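Local structure of BluB-like flavoprotein (Clostridium difficile 630, 3EO8) at residues Y117-L121 against I122-K126; E127-D130 against K131-I134. The protein binds flavin mononucleotide and, as a member of the nitroreductase family, is probably an FMN-dependent oxidoreductase. All blocks are in the same frame, centred on the assembly; numbering follows the deposited sequence.

Interaction 1 of 2, residues Y117-L121 against I122-K126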
loop_
_atom_site.group_PDB
_atom_site.type_symbol
_atom_site.label_atom_id
_atom_site.label_comp_id
_atom_site.label_asym_id
_atom_site.label_seq_id
_atom_site.Cartn_x
_atom_site.Cartn_y
_atom_site.Cartn_z
ATOM N N TYR A 117 16.066 -11.962 5.206
ATOM C CA TYR A 117 17.357 -12.250 5.824
ATOM C C TYR A 117 17.558 -13.746 6.114
ATOM O O TYR A 117 18.665 -14.263 6.072
ATOM C CB TYR A 117 17.539 -11.379 7.063
ATOM C CG TYR A 117 17.628 -9.911 6.692
ATOM C CD1 TYR A 117 18.732 -9.412 6.015
ATOM C CD2 TYR A 117 16.602 -9.025 7.010
ATOM C CE1 TYR A 117 18.811 -8.056 5.662
ATOM C CE2 TYR A 117 16.671 -7.675 6.654
ATOM C CZ TYR A 117 17.776 -7.210 5.982
ATOM O OH TYR A 117 17.852 -5.872 5.650
ATOM N N GLU A 118 16.465 -14.431 6.411
ATOM C CA GLU A 118 16.489 -15.869 6.635
ATOM C C GLU A 118 16.922 -16.605 5.362
ATOM O O GLU A 118 17.780 -17.472 5.410
ATOM C CB GLU A 118 15.119 -16.325 7.114
ATOM C CG GLU A 118 14.715 -15.729 8.493
ATOM C CD GLU A 118 14.015 -14.374 8.459
ATOM O OE1 GLU A 118 13.795 -13.806 7.376
ATOM O OE2 GLU A 118 13.639 -13.884 9.560
ATOM N N LEU A 119 16.353 -16.232 4.214
ATOM C CA LEU A 119 16.712 -16.851 2.952
ATOM C C LEU A 119 18.116 -16.478 2.498
ATOM O O LEU A 119 18.832 -17.331 1.990
ATOM C CB LEU A 119 15.683 -16.520 1.875
ATOM C CG LEU A 119 14.340 -17.236 2.035
ATOM C CD1 LEU A 119 13.337 -16.659 1.064
ATOM C CD2 LEU A 119 14.497 -18.731 1.824
ATOM N N GLU A 120 18.509 -15.218 2.694
ATOM C CA GLU A 120 19.888 -14.771 2.439
ATOM C C GLU A 120 20.890 -15.548 3.267
ATOM O O GLU A 120 21.973 -15.882 2.789
ATOM C CB GLU A 120 20.077 -13.295 2.810
ATOM C CG GLU A 120 19.237 -12.323 2.050
ATOM C CD GLU A 120 20.058 -11.404 1.188
ATOM O OE1 GLU A 120 20.934 -10.688 1.769
ATOM O OE2 GLU A 120 19.803 -11.387 -0.055
ATOM N N LEU A 121 20.541 -15.839 4.515
ATOM C CA LEU A 121 21.462 -16.508 5.412
ATOM C C LEU A 121 21.872 -17.850 4.838
ATOM O O LEU A 121 23.001 -18.261 5.001
ATOM C CB LEU A 121 20.820 -16.740 6.790
ATOM C CG LEU A 121 21.730 -17.356 7.872
ATOM C CD1 LEU A 121 22.902 -16.425 8.178
ATOM C CD2 LEU A 121 20.926 -17.677 9.129
ATOM N N ILE A 122 20.928 -18.515 4.178
ATOM C CA ILE A 122 21.106 -19.878 3.655
ATOM C C ILE A 122 21.387 -19.883 2.158
ATOM O O ILE A 122 21.306 -20.931 1.515
ATOM C CB ILE A 122 19.869 -20.802 3.989
ATOM C CG1 ILE A 122 18.560 -20.303 3.370
ATOM C CG2 ILE A 122 19.673 -20.901 5.488
ATOM C CD1 ILE A 122 17.416 -21.292 3.540
ATOM N N ASP A 123 21.758 -18.721 1.624
ATOM C CA ASP A 123 22.114 -18.561 0.215
ATOM C C ASP A 123 21.040 -19.091 -0.709
ATOM O O ASP A 123 21.326 -19.813 -1.656
ATOM C CB ASP A 123 23.473 -19.220 -0.081
ATOM C CG ASP A 123 24.605 -18.586 0.700
ATOM O OD1 ASP A 123 24.624 -17.344 0.827
ATOM O OD2 ASP A 123 25.484 -19.326 1.194
ATOM N N ALA A 124 19.793 -18.754 -0.416
ATOM C CA ALA A 124 18.672 -19.127 -1.278
ATOM C C ALA A 124 18.829 -18.411 -2.603
ATOM O O ALA A 124 19.384 -17.306 -2.639
ATOM C CB ALA A 124 17.329 -18.722 -0.635
ATOM N N PRO A 125 18.343 -19.021 -3.694
ATOM C CA PRO A 125 18.415 -18.359 -5.005
ATOM C C PRO A 125 17.776 -16.999 -5.001
ATOM O O PRO A 125 16.721 -16.815 -4.391
ATOM C CB PRO A 125 17.629 -19.288 -5.930
ATOM C CG PRO A 125 17.587 -20.583 -5.238
ATOM C CD PRO A 125 17.698 -20.342 -3.773
ATOM N N LYS A 126 18.406 -16.054 -5.688
ATOM C CA LYS A 126 17.879 -14.696 -5.790
ATOM C C LYS A 126 16.437 -14.701 -6.307
ATOM O O LYS A 126 15.609 -13.894 -5.869
ATOM C CB LYS A 126 18.785 -13.870 -6.709
ATOM C CG LYS A 126 18.306 -12.456 -6.969
HETATM O O HOH W 1 23.257 -15.013 0.410
HETATM O O HOH W 2 24.942 -20.102 3.865
#
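Leu119 and Ala124 meet where helix 116-121 ends and the chain turns back. Leu119 CB lies 3.7 Å from Ala124 CB. Its CD2 touches the same methyl and also comes within 4.2 Å of Ile122 CD1. The other branch, CD1, turns toward helix 126-133. Ile122 packs against the carbonyls of Glu118 and Leu119. Its CG1 sits between the backbone N and the carbonyl carbon (chi1 61°), which brings it 3.3 Å from Leu119 O; CG2 approaches Glu118 O. Ile122 also packs on Glu74 of the second subunit.

Leu119 O accepts a nearly straight bond from Ala124 N (3.0 Å, 167°) and a weak one from Ile122 N. Asp123 N bonds to Glu120 O at 3.1 Å, from above the plane of that carbonyl. The Asp123 carboxylate bends back to the same helix end through water. One water links OD1 to Glu120 O; another joins OD2 to Leu121 O, 2.9 Å from the water. Glu120 O thus takes an amide and a water, and Leu121 O a water. Asp123 takes a positive phi of 53°. With the Ala124-to-Leu119 and Asp123-to-Glu120 bonds, it is the C-prime residue of a Schellman motif that ends helix 116-121.

Interaction 2 of 2, residues E127-D130 against K131-I134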
loop_
_atom_site.group_PDB
_atom_site.type_symbol
_atom_site.label_atom_id
_atom_site.label_comp_id
_atom_site.label_asym_id
_atom_site.label_seq_id
_atom_site.Cartn_x
_atom_site.Cartn_y
_atom_site.Cartn_z
ATOM N N GLU A 127 16.134 -15.619 -7.219
ATOM C CA GLU A 127 14.777 -15.732 -7.777
ATOM C C GLU A 127 13.731 -16.096 -6.706
ATOM O O GLU A 127 12.592 -15.664 -6.786
ATOM C CB GLU A 127 14.707 -16.760 -8.910
ATOM C CG GLU A 127 15.866 -16.700 -9.900
ATOM C CD GLU A 127 17.031 -17.595 -9.485
ATOM O OE1 GLU A 127 16.975 -18.827 -9.765
ATOM O OE2 GLU A 127 18.000 -17.057 -8.898
ATOM N N THR A 128 14.129 -16.875 -5.699
ATOM C CA THR A 128 13.253 -17.183 -4.567
ATOM C C THR A 128 13.027 -15.960 -3.677
ATOM O O THR A 128 11.891 -15.629 -3.306
ATOM C CB THR A 128 13.821 -18.370 -3.750
ATOM O OG1 THR A 128 13.932 -19.499 -4.613
ATOM C CG2 THR A 128 12.925 -18.730 -2.600
ATOM N N ILE A 129 14.109 -15.258 -3.360
ATOM C CA ILE A 129 13.993 -14.084 -2.503
ATOM C C ILE A 129 13.162 -12.986 -3.198
ATOM O O ILE A 129 12.358 -12.261 -2.562
ATOM C CB ILE A 129 15.380 -13.548 -2.077
ATOM C CG1 ILE A 129 16.163 -14.634 -1.313
ATOM C CG2 ILE A 129 15.211 -12.313 -1.179
ATOM C CD1 ILE A 129 17.619 -14.272 -1.039
ATOM N N ASP A 130 13.338 -12.859 -4.509
ATOM C CA ASP A 130 12.591 -11.862 -5.279
ATOM C C ASP A 130 11.078 -12.012 -5.125
ATOM O O ASP A 130 10.339 -11.016 -5.170
ATOM C CB ASP A 130 12.931 -11.949 -6.764
ATOM C CG ASP A 130 14.285 -11.362 -7.092
ATOM O OD1 ASP A 130 14.867 -10.625 -6.253
ATOM O OD2 ASP A 130 14.775 -11.673 -8.208
ATOM N N LYS A 131 10.619 -13.250 -4.945
ATOM C CA LYS A 131 9.183 -13.519 -4.803
ATOM C C LYS A 131 8.553 -12.817 -3.607
ATOM O O LYS A 131 7.369 -12.482 -3.654
ATOM C CB LYS A 131 8.916 -15.010 -4.714
ATOM C CG LYS A 131 9.362 -15.758 -5.992
ATOM C CD LYS A 131 9.079 -17.242 -5.951
ATOM C CE LYS A 131 9.579 -17.907 -7.230
ATOM N NZ LYS A 131 9.412 -19.396 -7.168
ATOM N N LEU A 132 9.323 -12.550 -2.548
ATOM C CA LEU A 132 8.777 -11.770 -1.421
ATOM C C LEU A 132 8.345 -10.379 -1.865
ATOM O O LEU A 132 7.423 -9.788 -1.285
ATOM C CB LEU A 132 9.787 -11.676 -0.256
ATOM C CG LEU A 132 10.285 -13.037 0.284
ATOM C CD1 LEU A 132 11.489 -12.889 1.206
ATOM C CD2 LEU A 132 9.110 -13.776 0.964
ATOM N N PHE A 133 9.016 -9.841 -2.891
ATOM C CA PHE A 133 8.792 -8.467 -3.280
ATOM C C PHE A 133 7.667 -8.255 -4.295
ATOM O O PHE A 133 7.233 -7.110 -4.477
ATOM C CB PHE A 133 10.082 -7.840 -3.784
ATOM C CG PHE A 133 11.105 -7.632 -2.711
ATOM C CD1 PHE A 133 11.062 -6.510 -1.914
ATOM C CD2 PHE A 133 12.149 -8.543 -2.531
ATOM C CE1 PHE A 133 11.993 -6.302 -0.929
ATOM C CE2 PHE A 133 13.098 -8.336 -1.536
ATOM C CZ PHE A 133 13.004 -7.205 -0.735
ATOM N N ILE A 134 7.159 -9.325 -4.918
ATOM C CA ILE A 134 5.997 -9.180 -5.816
ATOM C C ILE A 134 4.758 -8.665 -5.050
ATOM O O ILE A 134 3.827 -8.159 -5.655
ATOM C CB ILE A 134 5.673 -10.467 -6.634
ATOM C CG1 ILE A 134 5.112 -11.591 -5.763
ATOM C CG2 ILE A 134 6.868 -10.932 -7.419
ATOM C CD1 ILE A 134 4.534 -12.755 -6.626
#
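Leu132 and Ile129 form the buried side of this helical segment. Leu132 N bonds to Ile129 O at 3.0 Å, and Leu132 CB lies 3.5 Å from the same oxygen. The tips are more loosely matched, with Ile129 CG2 4.5 Å from Leu132 CD1. Ile129 faces helix 116-121, and Leu132 packs on Pro113 and on Tyr168 of the second subunit.

Phe133 continues the turn. Its N bonds to Asp130 O at 2.9 Å, the shortest of the three backbone bonds across the contact. Asp130 O also lies at the edge of the Phe133 ring, near its plane. CG of Phe133 stands beside its own backbone N (chi1 -69°), and ring atom CD2 comes 3.7 Å from Ile129 O. The ring packs further on Asn112 and Pro113.

Glu127, Asp130 and Lys131 make up the exposed side. The backbone bond here is the looser one: Lys131 N reaches Thr128 O at 3.2 Å, with a bent angle of 136°. The side chain of Lys131 nevertheless keeps close to the backbone. Beyond CG it is extended and runs back along the helix. CG passes 3.3 Å from Glu127 O, and CD and CE follow at a greater distance. Lys131 lies near a bound acetate, probably from the crystallisation liquor.

All three amides bond to the carbonyl three residues earlier. This pattern is consistent with 3-10-type turns closing helix 126-133.

How the interactions relate
Interaction 1 comes first along the chain and interaction 2 follows directly, with centres about 11 Å apart. Interaction 1 closes helix 116-121 and leads through a short loop into helix 126-133, which carries interaction 2. The two successive helices pack on each other. Ile129 is the main bridge: its CG1 lies 3.7 Å from Leu119 CB, and its CD1 meets Glu120 OE2 and Ala124 O. Leu119 CD1 also reaches Leu132 CD1. Both contacts lie on the same side of the chain's centre and away from the annotated flavin site. Both touch the second subunit, so this helical pair forms part of the dimer interface.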